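Local coordinates for protein formate dehydrogenase (Pyrobaculum aerophilum, PDB 1QP8) that probably works as an NAD(P)H-dependent D-2-hydroxyacid dehydrogenase, perhaps reducing glyoxylate or hydroxypyruvate, and binds NADPH, at residues A128-G133 with C180-N185; G210-L215 with S234-G239. One frame throughout, in Å; residues are numbered along the deposited sequence.

Interaction 1. Residues A128-G133 with C180-N185. With NDP (NADPH dihydro-nicotinamide-adenine-dinucleotide phosphate), chain C.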
ATOM      1  N   ALA A 128      -7.797  -8.297  10.356  1.00 56.92           N
ATOM      2  CA  ALA A 128      -7.081  -8.930  11.453  1.00 56.92           C
ATOM      3  C   ALA A 128      -5.594  -8.618  11.339  1.00 56.92           C
ATOM      4  O   ALA A 128      -5.112  -8.234  10.272  1.00 56.92           O
ATOM      5  CB  ALA A 128      -7.291 -10.432  11.416  1.00 58.66           C
ATOM      6  N   VAL A 129      -4.873  -8.773  12.444  1.00 60.80           N
ATOM      7  CA  VAL A 129      -3.435  -8.532  12.474  1.00 60.80           C
ATOM      8  C   VAL A 129      -2.852  -9.471  13.514  1.00 60.80           C
ATOM      9  O   VAL A 129      -2.641  -9.079  14.649  1.00 60.80           O
ATOM     10  CB  VAL A 129      -3.100  -7.054  12.858  1.00 26.25           C
ATOM     11  CG1 VAL A 129      -1.624  -6.902  13.171  1.00 26.25           C
ATOM     12  CG2 VAL A 129      -3.467  -6.108  11.702  1.00 26.25           C
ATOM     13  N   LEU A 130      -2.605 -10.717  13.124  1.00 59.32           N
ATOM     14  CA  LEU A 130      -2.057 -11.709  14.040  1.00 59.32           C
ATOM     15  C   LEU A 130      -0.615 -11.378  14.399  1.00 59.32           C
ATOM     16  O   LEU A 130       0.253 -11.319  13.532  1.00 59.32           O
ATOM     17  CB  LEU A 130      -2.100 -13.106  13.422  1.00 47.38           C
ATOM     18  CG  LEU A 130      -3.178 -13.511  12.410  1.00 47.38           C
ATOM     19  CD1 LEU A 130      -3.127 -15.031  12.256  1.00 47.38           C
ATOM     20  CD2 LEU A 130      -4.555 -13.071  12.860  1.00 47.38           C
ATOM     21  N   GLY A 131      -0.362 -11.190  15.688  1.00 51.35           N
ATOM     22  CA  GLY A 131       0.971 -10.849  16.142  1.00 51.35           C
ATOM     23  C   GLY A 131       1.045  -9.347  16.288  1.00 51.35           C
ATOM     24  O   GLY A 131       0.881  -8.625  15.303  1.00 51.35           O
ATOM     25  N   LEU A 132       1.272  -8.864  17.502  1.00 66.95           N
ATOM     26  CA  LEU A 132       1.342  -7.425  17.707  1.00 66.95           C
ATOM     27  C   LEU A 132       2.742  -6.932  18.066  1.00 66.95           C
ATOM     28  O   LEU A 132       3.637  -7.715  18.346  1.00 66.95           O
ATOM     29  CB  LEU A 132       0.312  -6.996  18.761  1.00 52.71           C
ATOM     30  CG  LEU A 132      -1.118  -6.956  18.193  1.00 52.71           C
ATOM     31  CD1 LEU A 132      -2.150  -7.006  19.309  1.00 52.71           C
ATOM     32  CD2 LEU A 132      -1.297  -5.713  17.357  1.00 52.71           C
ATOM     33  N   GLY A 133       2.948  -5.627  18.005  1.00 73.50           N
ATOM     34  CA  GLY A 133       4.258  -5.106  18.332  1.00 73.50           C
ATOM     35  C   GLY A 133       5.324  -5.282  17.264  1.00 73.50           C
ATOM     36  O   GLY A 133       5.506  -6.362  16.709  1.00 73.50           O
ATOM     37  N   CYS A 180      -0.503 -11.389   8.794  1.00 40.18           N
ATOM     38  CA  CYS A 180       0.120 -12.211   9.821  1.00 40.18           C
ATOM     39  C   CYS A 180       1.610 -11.917   9.947  1.00 40.18           C
ATOM     40  O   CYS A 180       2.321 -11.817   8.947  1.00 40.18           O
ATOM     41  CB  CYS A 180      -0.088 -13.699   9.539  1.00 43.49           C
ATOM     42  SG  CYS A 180       0.792 -14.743  10.746  1.00 43.49           S
ATOM     43  N   ALA A 181       2.060 -11.783  11.191  1.00 33.58           N
ATOM     44  CA  ALA A 181       3.451 -11.476  11.515  1.00 33.58           C
ATOM     45  C   ALA A 181       3.838 -12.125  12.830  1.00 33.58           C
ATOM     46  O   ALA A 181       4.613 -11.565  13.596  1.00 33.58           O
ATOM     47  CB  ALA A 181       3.645  -9.966  11.633  1.00 27.36           C
ATOM     48  N   LEU A 182       3.293 -13.303  13.100  1.00 39.70           N
ATOM     49  CA  LEU A 182       3.601 -14.006  14.332  1.00 39.70           C
ATOM     50  C   LEU A 182       4.974 -14.618  14.262  1.00 39.70           C
ATOM     51  O   LEU A 182       5.452 -14.960  13.183  1.00 39.70           O
ATOM     52  CB  LEU A 182       2.601 -15.134  14.573  1.00 46.17           C
ATOM     53  CG  LEU A 182       1.166 -14.696  14.830  1.00 46.17           C
ATOM     54  CD1 LEU A 182       0.250 -15.927  14.964  1.00 46.17           C
ATOM     55  CD2 LEU A 182       1.139 -13.855  16.086  1.00 46.17           C
ATOM     56  N   PRO A 183       5.639 -14.744  15.413  1.00 51.47           N
ATOM     57  CA  PRO A 183       6.974 -15.342  15.487  1.00 51.47           C
ATOM     58  C   PRO A 183       6.695 -16.839  15.515  1.00 51.47           C
ATOM     59  O   PRO A 183       5.606 -17.240  15.935  1.00 51.47           O
ATOM     60  CB  PRO A 183       7.492 -14.854  16.834  1.00 65.01           C
ATOM     61  CG  PRO A 183       6.709 -13.584  17.075  1.00 65.01           C
ATOM     62  CD  PRO A 183       5.345 -13.973  16.630  1.00 65.01           C
ATOM     63  N   LEU A 184       7.637 -17.674  15.095  1.00 45.62           N
ATOM     64  CA  LEU A 184       7.365 -19.105  15.123  1.00 45.62           C
ATOM     65  C   LEU A 184       7.956 -19.852  16.327  1.00 45.62           C
ATOM     66  O   LEU A 184       9.168 -20.077  16.399  1.00 45.62           O
ATOM     67  CB  LEU A 184       7.867 -19.751  13.831  1.00 34.30           C
ATOM     68  CG  LEU A 184       7.783 -21.284  13.762  1.00 34.30           C
ATOM     69  CD1 LEU A 184       6.321 -21.718  13.770  1.00 34.30           C
ATOM     70  CD2 LEU A 184       8.477 -21.780  12.518  1.00 34.30           C
ATOM     71  N   ASN A 185       7.106 -20.236  17.273  1.00 56.49           N
ATOM     72  CA  ASN A 185       7.558 -20.992  18.435  1.00 56.49           C
ATOM     73  C   ASN A 185       6.646 -22.215  18.548  1.00 56.49           C
ATOM     74  O   ASN A 185       5.894 -22.497  17.621  1.00 56.49           O
ATOM     75  CB  ASN A 185       7.486 -20.134  19.686  1.00 57.17           C
ATOM     76  CG  ASN A 185       6.165 -19.472  19.833  1.00 57.17           C
ATOM     77  OD1 ASN A 185       5.126 -20.131  19.733  1.00 57.17           O
ATOM     78  ND2 ASN A 185       6.176 -18.160  20.067  1.00 57.17           N
TER
HETATM   79  PA  NDP C 310       8.694  -9.453  18.087  0.70 54.47           P
HETATM   80  O1A NDP C 310       9.311 -10.796  18.317  0.70 54.47           O
HETATM   81  O2A NDP C 310       9.773  -9.193  17.110  0.70 54.47           O
HETATM   82  O5B NDP C 310       7.265 -10.274  18.006  0.70 54.47           O
HETATM   83  C5B NDP C 310       6.573 -10.266  19.320  0.70 54.47           C
HETATM   84  C4B NDP C 310       5.030 -10.046  19.115  0.70 54.47           C
HETATM   85  O4B NDP C 310       4.291 -11.249  18.670  0.70 54.47           O
HETATM   86  C3B NDP C 310       4.265  -9.671  20.446  0.70 54.47           C
HETATM   87  O3B NDP C 310       3.025  -9.063  20.133  0.70 54.47           O
HETATM   88  C2B NDP C 310       4.201 -11.072  21.056  0.70 54.47           C
HETATM   89  O2B NDP C 310       3.487 -11.376  22.198  0.70 54.47           O
HETATM   90  C1B NDP C 310       3.787 -11.861  19.885  0.70 54.47           C
HETATM   91  N9A NDP C 310       4.002 -13.261  20.057  0.70 54.47           N
HETATM   92  C8A NDP C 310       5.150 -14.000  20.165  0.70 54.47           C
HETATM   93  N7A NDP C 310       4.901 -15.304  20.293  0.70 54.47           N
HETATM   94  C5A NDP C 310       3.530 -15.376  20.264  0.70 54.47           C
HETATM   95  C6A NDP C 310       2.621 -16.493  20.367  0.70 54.47           C
HETATM   96  N6A NDP C 310       3.106 -17.739  20.525  0.70 54.47           N
HETATM   97  N1A NDP C 310       1.260 -16.218  20.309  0.70 54.47           N
HETATM   98  C2A NDP C 310       0.845 -14.902  20.156  0.70 54.47           C
HETATM   99  N3A NDP C 310       1.610 -13.828  20.061  0.70 54.47           N
HETATM  100  C4A NDP C 310       2.956 -14.148  20.105  0.70 54.47           C
HETATM  101  O3  NDP C 310       7.957  -8.839  16.845  0.70 54.47           O
HETATM  102  PN  NDP C 310       8.023  -8.632  15.218  0.70 54.47           P
HETATM  103  O1N NDP C 310       6.858  -7.857  14.732  0.70 54.47           O
HETATM  104  O2N NDP C 310       9.312  -8.005  14.783  0.70 54.47           O
HETATM  105  O5D NDP C 310       7.983 -10.165  14.575  0.70 54.47           O
HETATM  106  C5D NDP C 310       9.220 -10.915  14.528  0.70 54.47           C
HETATM  107  C4D NDP C 310       8.902 -12.224  13.784  0.70 54.47           C
HETATM  108  O4D NDP C 310       8.511 -11.911  12.425  0.70 54.47           O
HETATM  109  C3D NDP C 310      10.142 -13.111  13.688  0.70 54.47           C
HETATM  110  O3D NDP C 310      10.201 -13.937  14.840  0.70 54.47           O
HETATM  111  C2D NDP C 310       9.903 -13.846  12.343  0.70 54.47           C
HETATM  112  O2D NDP C 310       9.213 -15.092  12.533  0.70 54.47           O
HETATM  113  C1D NDP C 310       9.134 -12.817  11.482  0.70 54.47           C
HETATM  114  N1N NDP C 310      10.038 -12.047  10.502  0.70 54.47           N
HETATM  115  C2N NDP C 310       9.727 -12.207   9.108  0.70 54.47           C
HETATM  116  C3N NDP C 310      10.551 -11.503   8.195  0.70 54.47           C
HETATM  117  C7N NDP C 310      10.235 -11.657   6.657  0.70 54.47           C
HETATM  118  O7N NDP C 310      10.814 -10.916   5.885  0.70 54.47           O
HETATM  119  N7N NDP C 310       9.332 -12.609   6.293  0.70 54.47           N
HETATM  120  C4N NDP C 310      11.660 -10.650   8.567  0.70 54.47           C
HETATM  121  C5N NDP C 310      11.848 -10.587   9.995  0.70 54.47           C
HETATM  122  C6N NDP C 310      11.106 -11.228  10.940  0.70 54.47           C
HETATM  123  P2B NDP C 310       4.414 -11.363  23.622  0.70 54.47           P
HETATM  124  O1X NDP C 310       3.286 -11.770  24.538  0.70 54.47           O
HETATM  125  O2X NDP C 310       5.448 -12.400  23.358  0.70 54.47           O
HETATM  126  O3X NDP C 310       4.917 -10.005  23.736  0.70 54.47           O
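Leu-182 turns its CG beside its own backbone N and anti to the carbonyl carbon (chi1 -66°), which swings the isopropyl end toward Leu-130, whose CG likewise sits on the N side. The two leucines meet in a Rossmann-type NAD(P)-binding fold: strand 126-130 runs parallel to strand 177-180, and the turn after strand 126-130 holds Gly-131 and Gly-133 of what is probably the GxGxxG dinucleotide motif. Leu-182 CG lies 3.9 Å from Leu-130 CB, with CD1 close to the same carbon. Methyl CD1 of Leu-130 lies 4.2 Å from Cys-180 SG. The backbones are tied by one hydrogen bond: Ala-181 N donates to Leu-130 O (3.0 Å, 156° at the hydrogen), meeting that carbonyl almost end-on. Phe-153 of strand 149-153 touches both leucines, and Leu-172 covers Leu-130 from helix 169-172. An alanine in place of Leu-182 would probably open a gap beside Leu-130 CB and leave Phe-153 without that neighbour. Beyond the contact, both segments reach NADPH. Leu-132 N makes a weak bond of 3.2 Å to O3B of the adenosine ribose, while the Pro-183 ring packs by CG and CD against adenine C8A, each 3.5 Å away. The Asn-185 amide, its OD1 also bonded to His-187 N, pairs weakly with the base: ND2 donates to N7A at 3.1 Å, and N6A to OD1.

Interaction 2. Residues G210-L215 with S234-G239. With NDP (NADPH dihydro-nicotinamide-adenine-dinucleotide phosphate), chain C.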
ATOM      1  N   GLY A 210       5.425 -13.264   8.375  1.00 77.63           N
ATOM      2  CA  GLY A 210       6.280 -13.877   9.364  1.00 77.63           C
ATOM      3  C   GLY A 210       6.384 -15.328   8.955  1.00 77.63           C
ATOM      4  O   GLY A 210       5.801 -15.758   7.953  1.00 77.63           O
ATOM      5  N   ARG A 211       7.110 -16.110   9.740  1.00 43.42           N
ATOM      6  CA  ARG A 211       7.273 -17.533   9.432  1.00 43.42           C
ATOM      7  C   ARG A 211       6.006 -18.278   8.928  1.00 43.42           C
ATOM      8  O   ARG A 211       4.921 -18.172   9.492  1.00 43.42           O
ATOM      9  CB  ARG A 211       7.913 -18.269  10.636  1.00 57.66           C
ATOM     10  CG  ARG A 211       9.360 -18.687  10.394  1.00 57.66           C
ATOM     11  CD  ARG A 211      10.136 -17.740   9.491  1.00 57.66           C
ATOM     12  NE  ARG A 211      10.939 -16.757  10.217  1.00 57.66           N
ATOM     13  CZ  ARG A 211      11.267 -15.547   9.749  1.00 57.66           C
ATOM     14  NH1 ARG A 211      10.854 -15.151   8.546  1.00 57.66           N
ATOM     15  NH2 ARG A 211      12.026 -14.728  10.483  1.00 57.66           N
ATOM     16  N   ALA A 212       6.171 -19.021   7.837  1.00 54.59           N
ATOM     17  CA  ALA A 212       5.090 -19.772   7.199  1.00 54.59           C
ATOM     18  C   ALA A 212       4.504 -20.911   8.041  1.00 54.59           C
ATOM     19  O   ALA A 212       3.296 -21.135   8.040  1.00 54.59           O
ATOM     20  CB  ALA A 212       5.582 -20.336   5.853  1.00 39.01           C
ATOM     21  N   GLU A 213       5.371 -21.633   8.745  1.00 47.72           N
ATOM     22  CA  GLU A 213       4.982 -22.768   9.580  1.00 47.72           C
ATOM     23  C   GLU A 213       3.826 -22.466  10.527  1.00 47.72           C
ATOM     24  O   GLU A 213       3.164 -23.381  11.023  1.00 47.72           O
ATOM     25  CB  GLU A 213       6.187 -23.253  10.387  1.00 70.42           C
ATOM     26  CG  GLU A 213       7.302 -23.921   9.564  1.00 70.42           C
ATOM     27  CD  GLU A 213       8.078 -22.963   8.652  1.00 70.42           C
ATOM     28  OE1 GLU A 213       7.960 -21.728   8.818  1.00 70.42           O
ATOM     29  OE2 GLU A 213       8.826 -23.460   7.772  1.00 70.42           O
ATOM     30  N   VAL A 214       3.587 -21.178  10.764  1.00 47.94           N
ATOM     31  CA  VAL A 214       2.515 -20.714  11.638  1.00 47.94           C
ATOM     32  C   VAL A 214       1.162 -21.081  11.057  1.00 47.94           C
ATOM     33  O   VAL A 214       0.157 -21.142  11.765  1.00 47.94           O
ATOM     34  CB  VAL A 214       2.596 -19.195  11.809  1.00 46.97           C
ATOM     35  CG1 VAL A 214       1.351 -18.660  12.454  1.00 46.97           C
ATOM     36  CG2 VAL A 214       3.788 -18.856  12.654  1.00 46.97           C
ATOM     37  N   LEU A 215       1.142 -21.313   9.754  1.00 59.94           N
ATOM     38  CA  LEU A 215      -0.075 -21.690   9.057  1.00 59.94           C
ATOM     39  C   LEU A 215       0.047 -23.148   8.643  1.00 59.94           C
ATOM     40  O   LEU A 215       1.102 -23.581   8.184  1.00 59.94           O
ATOM     41  CB  LEU A 215      -0.236 -20.848   7.801  1.00 55.34           C
ATOM     42  CG  LEU A 215      -0.341 -19.336   7.950  1.00 55.34           C
ATOM     43  CD1 LEU A 215       0.364 -18.638   6.778  1.00 55.34           C
ATOM     44  CD2 LEU A 215      -1.806 -18.952   8.012  1.00 55.34           C
ATOM     45  N   SER A 234       2.088 -14.102   0.292  1.00 36.92           N
ATOM     46  CA  SER A 234       3.119 -14.326   1.287  1.00 36.92           C
ATOM     47  C   SER A 234       4.543 -14.126   0.804  1.00 36.92           C
ATOM     48  O   SER A 234       4.884 -14.415  -0.346  1.00 36.92           O
ATOM     49  CB  SER A 234       2.982 -15.740   1.856  1.00 38.05           C
ATOM     50  OG  SER A 234       3.943 -15.977   2.867  1.00 38.05           O
ATOM     51  N   ASP A 235       5.378 -13.646   1.714  1.00 42.84           N
ATOM     52  CA  ASP A 235       6.780 -13.422   1.432  1.00 42.84           C
ATOM     53  C   ASP A 235       7.565 -14.530   2.097  1.00 42.84           C
ATOM     54  O   ASP A 235       8.777 -14.614   1.942  1.00 42.84           O
ATOM     55  CB  ASP A 235       7.232 -12.089   2.009  1.00 32.20           C
ATOM     56  CG  ASP A 235       8.718 -11.859   1.842  1.00 32.20           C
ATOM     57  OD1 ASP A 235       9.449 -11.782   2.862  1.00 32.20           O
ATOM     58  OD2 ASP A 235       9.143 -11.763   0.673  1.00 32.20           O
ATOM     59  N   VAL A 236       6.877 -15.385   2.842  1.00 42.02           N
ATOM     60  CA  VAL A 236       7.560 -16.471   3.535  1.00 42.02           C
ATOM     61  C   VAL A 236       6.944 -17.818   3.211  1.00 42.02           C
ATOM     62  O   VAL A 236       5.736 -17.925   3.032  1.00 42.02           O
ATOM     63  CB  VAL A 236       7.521 -16.260   5.034  1.00 52.26           C
ATOM     64  CG1 VAL A 236       8.589 -17.121   5.700  1.00 52.26           C
ATOM     65  CG2 VAL A 236       7.738 -14.805   5.334  1.00 52.26           C
ATOM     66  N   TRP A 237       7.759 -18.862   3.154  1.00 33.60           N
ATOM     67  CA  TRP A 237       7.214 -20.149   2.779  1.00 33.60           C
ATOM     68  C   TRP A 237       7.676 -21.348   3.569  1.00 33.60           C
ATOM     69  O   TRP A 237       8.737 -21.317   4.193  1.00 33.60           O
ATOM     70  CB  TRP A 237       7.505 -20.381   1.304  1.00 37.35           C
ATOM     71  CG  TRP A 237       6.978 -19.287   0.484  1.00 37.35           C
ATOM     72  CD1 TRP A 237       7.579 -18.081   0.220  1.00 37.35           C
ATOM     73  CD2 TRP A 237       5.669 -19.224  -0.081  1.00 37.35           C
ATOM     74  NE1 TRP A 237       6.709 -17.269  -0.473  1.00 37.35           N
ATOM     75  CE2 TRP A 237       5.530 -17.944  -0.669  1.00 37.35           C
ATOM     76  CE3 TRP A 237       4.596 -20.123  -0.145  1.00 37.35           C
ATOM     77  CZ2 TRP A 237       4.358 -17.544  -1.308  1.00 37.35           C
ATOM     78  CZ3 TRP A 237       3.432 -19.722  -0.785  1.00 37.35           C
ATOM     79  CH2 TRP A 237       3.325 -18.443  -1.357  1.00 37.35           C
ATOM     80  N   TRP A 238       6.873 -22.412   3.527  1.00 51.40           N
ATOM     81  CA  TRP A 238       7.207 -23.643   4.234  1.00 51.40           C
ATOM     82  C   TRP A 238       8.516 -24.186   3.700  1.00 51.40           C
ATOM     83  O   TRP A 238       9.305 -24.758   4.443  1.00 51.40           O
ATOM     84  CB  TRP A 238       6.093 -24.671   4.065  1.00 43.68           C
ATOM     85  CG  TRP A 238       4.818 -24.185   4.654  1.00 43.68           C
ATOM     86  CD1 TRP A 238       4.419 -24.292   5.953  1.00 43.68           C
ATOM     87  CD2 TRP A 238       3.815 -23.412   3.989  1.00 43.68           C
ATOM     88  NE1 TRP A 238       3.233 -23.630   6.141  1.00 43.68           N
ATOM     89  CE2 TRP A 238       2.838 -23.081   4.951  1.00 43.68           C
ATOM     90  CE3 TRP A 238       3.647 -22.964   2.671  1.00 43.68           C
ATOM     91  CZ2 TRP A 238       1.707 -22.318   4.640  1.00 43.68           C
ATOM     92  CZ3 TRP A 238       2.518 -22.202   2.358  1.00 43.68           C
ATOM     93  CH2 TRP A 238       1.564 -21.889   3.342  1.00 43.68           C
ATOM     94  N   GLY A 239       8.754 -23.991   2.410  1.00 44.74           N
ATOM     95  CA  GLY A 239       9.986 -24.460   1.811  1.00 44.74           C
ATOM     96  C   GLY A 239      11.194 -23.753   2.390  1.00 44.74           C
ATOM     97  O   GLY A 239      12.330 -24.147   2.117  1.00 44.74           O
TER
HETATM   98  PA  NDP C 310       8.694  -9.453  18.087  0.70 54.47           P
HETATM   99  O1A NDP C 310       9.311 -10.796  18.317  0.70 54.47           O
HETATM  100  O2A NDP C 310       9.773  -9.193  17.110  0.70 54.47           O
HETATM  101  O5B NDP C 310       7.265 -10.274  18.006  0.70 54.47           O
HETATM  102  C5B NDP C 310       6.573 -10.266  19.320  0.70 54.47           C
HETATM  103  C4B NDP C 310       5.030 -10.046  19.115  0.70 54.47           C
HETATM  104  O4B NDP C 310       4.291 -11.249  18.670  0.70 54.47           O
HETATM  105  C3B NDP C 310       4.265  -9.671  20.446  0.70 54.47           C
HETATM  106  O3B NDP C 310       3.025  -9.063  20.133  0.70 54.47           O
HETATM  107  C2B NDP C 310       4.201 -11.072  21.056  0.70 54.47           C
HETATM  108  O2B NDP C 310       3.487 -11.376  22.198  0.70 54.47           O
HETATM  109  C1B NDP C 310       3.787 -11.861  19.885  0.70 54.47           C
HETATM  110  N9A NDP C 310       4.002 -13.261  20.057  0.70 54.47           N
HETATM  111  C8A NDP C 310       5.150 -14.000  20.165  0.70 54.47           C
HETATM  112  N7A NDP C 310       4.901 -15.304  20.293  0.70 54.47           N
HETATM  113  C5A NDP C 310       3.530 -15.376  20.264  0.70 54.47           C
HETATM  114  C6A NDP C 310       2.621 -16.493  20.367  0.70 54.47           C
HETATM  115  N6A NDP C 310       3.106 -17.739  20.525  0.70 54.47           N
HETATM  116  N1A NDP C 310       1.260 -16.218  20.309  0.70 54.47           N
HETATM  117  C2A NDP C 310       0.845 -14.902  20.156  0.70 54.47           C
HETATM  118  N3A NDP C 310       1.610 -13.828  20.061  0.70 54.47           N
HETATM  119  C4A NDP C 310       2.956 -14.148  20.105  0.70 54.47           C
HETATM  120  O3  NDP C 310       7.957  -8.839  16.845  0.70 54.47           O
HETATM  121  PN  NDP C 310       8.023  -8.632  15.218  0.70 54.47           P
HETATM  122  O1N NDP C 310       6.858  -7.857  14.732  0.70 54.47           O
HETATM  123  O2N NDP C 310       9.312  -8.005  14.783  0.70 54.47           O
HETATM  124  O5D NDP C 310       7.983 -10.165  14.575  0.70 54.47           O
HETATM  125  C5D NDP C 310       9.220 -10.915  14.528  0.70 54.47           C
HETATM  126  C4D NDP C 310       8.902 -12.224  13.784  0.70 54.47           C
HETATM  127  O4D NDP C 310       8.511 -11.911  12.425  0.70 54.47           O
HETATM  128  C3D NDP C 310      10.142 -13.111  13.688  0.70 54.47           C
HETATM  129  O3D NDP C 310      10.201 -13.937  14.840  0.70 54.47           O
HETATM  130  C2D NDP C 310       9.903 -13.846  12.343  0.70 54.47           C
HETATM  131  O2D NDP C 310       9.213 -15.092  12.533  0.70 54.47           O
HETATM  132  C1D NDP C 310       9.134 -12.817  11.482  0.70 54.47           C
HETATM  133  N1N NDP C 310      10.038 -12.047  10.502  0.70 54.47           N
HETATM  134  C2N NDP C 310       9.727 -12.207   9.108  0.70 54.47           C
HETATM  135  C3N NDP C 310      10.551 -11.503   8.195  0.70 54.47           C
HETATM  136  C7N NDP C 310      10.235 -11.657   6.657  0.70 54.47           C
HETATM  137  O7N NDP C 310      10.814 -10.916   5.885  0.70 54.47           O
HETATM  138  N7N NDP C 310       9.332 -12.609   6.293  0.70 54.47           N
HETATM  139  C4N NDP C 310      11.660 -10.650   8.567  0.70 54.47           C
HETATM  140  C5N NDP C 310      11.848 -10.587   9.995  0.70 54.47           C
HETATM  141  C6N NDP C 310      11.106 -11.228  10.940  0.70 54.47           C
HETATM  142  P2B NDP C 310       4.414 -11.363  23.622  0.70 54.47           P
HETATM  143  O1X NDP C 310       3.286 -11.770  24.538  0.70 54.47           O
HETATM  144  O2X NDP C 310       5.448 -12.400  23.358  0.70 54.47           O
HETATM  145  O3X NDP C 310       4.917 -10.005  23.736  0.70 54.47           O
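The chains come closest at Ala-212 and Trp-237, CA to CA 4.9 Å, where 210-215 coils through helical backbone angles at 212-214 while 234-239 passes extended through Val-236 and Trp-237 before turning at Trp-238. These are neighbouring loops of the Rossmann-type domain, following parallel strands 205-208 and 231-234 on the side where NADPH binds. The Trp-238 indole lies against 212-215: Ala-212 CB stands over the five-membered ring in a CH-pi contact, 3.9 Å from its centroid and only 4° off the normal. In the ring plane, Trp-238 NE1 donates to Leu-215 O (3.0 Å, 155° at the hydrogen); together these would help to hold the indole's rotation. Leu-215 CB adds an apolar touch at CZ2, 4.0 Å away, and Val-220 of helix 217-226 and Phe-249 also pack on the indole. On the cofactor side, the isopropyl group of Val-236 packs against the backbone of 210-212, its CB 3.4 Å from Gly-210 O and its CG1 3.7 Å from Ala-212 N. Arg-211, its chain bent at chi2 and chi3, brings the guanidinium back past Val-236 CG1, which lies at its edge, to the nicotinamide ribose; hydroxyl O2D sits over one face, offset toward the rim. Asp-235 lies near the carboxamide, its OD1 3.4 Å from NDP O7N, and its carboxylate is bonded to the backbone N atoms of Val-261 and Ala-262. Ser-234 OG donates to Val-236 O at 2.7 Å, in the carbonyl plane on a lone pair.

Both contacts are buried, and both lie where strands of the same parallel sheet run out into loops that bind NADPH. Interaction 1 lies mainly along the adenosine end and runs past the phosphates; interaction 2 meets the nicotinamide end. In interaction 1 adjacent strands are still close enough for a backbone bond, backed by aliphatic side chains; in interaction 2 the loops have left the sheet, and the bond comes from an indole N-H, with Ala-212 on the ring face and a valine alongside. The two touch through 180-185 and 210-215: Leu-184 CB packs on Arg-211 CB at 3.5 Å, and Leu-182 CD1 approaches Val-214 CG1 at 3.9 Å, joining the two contacts by apolar packing.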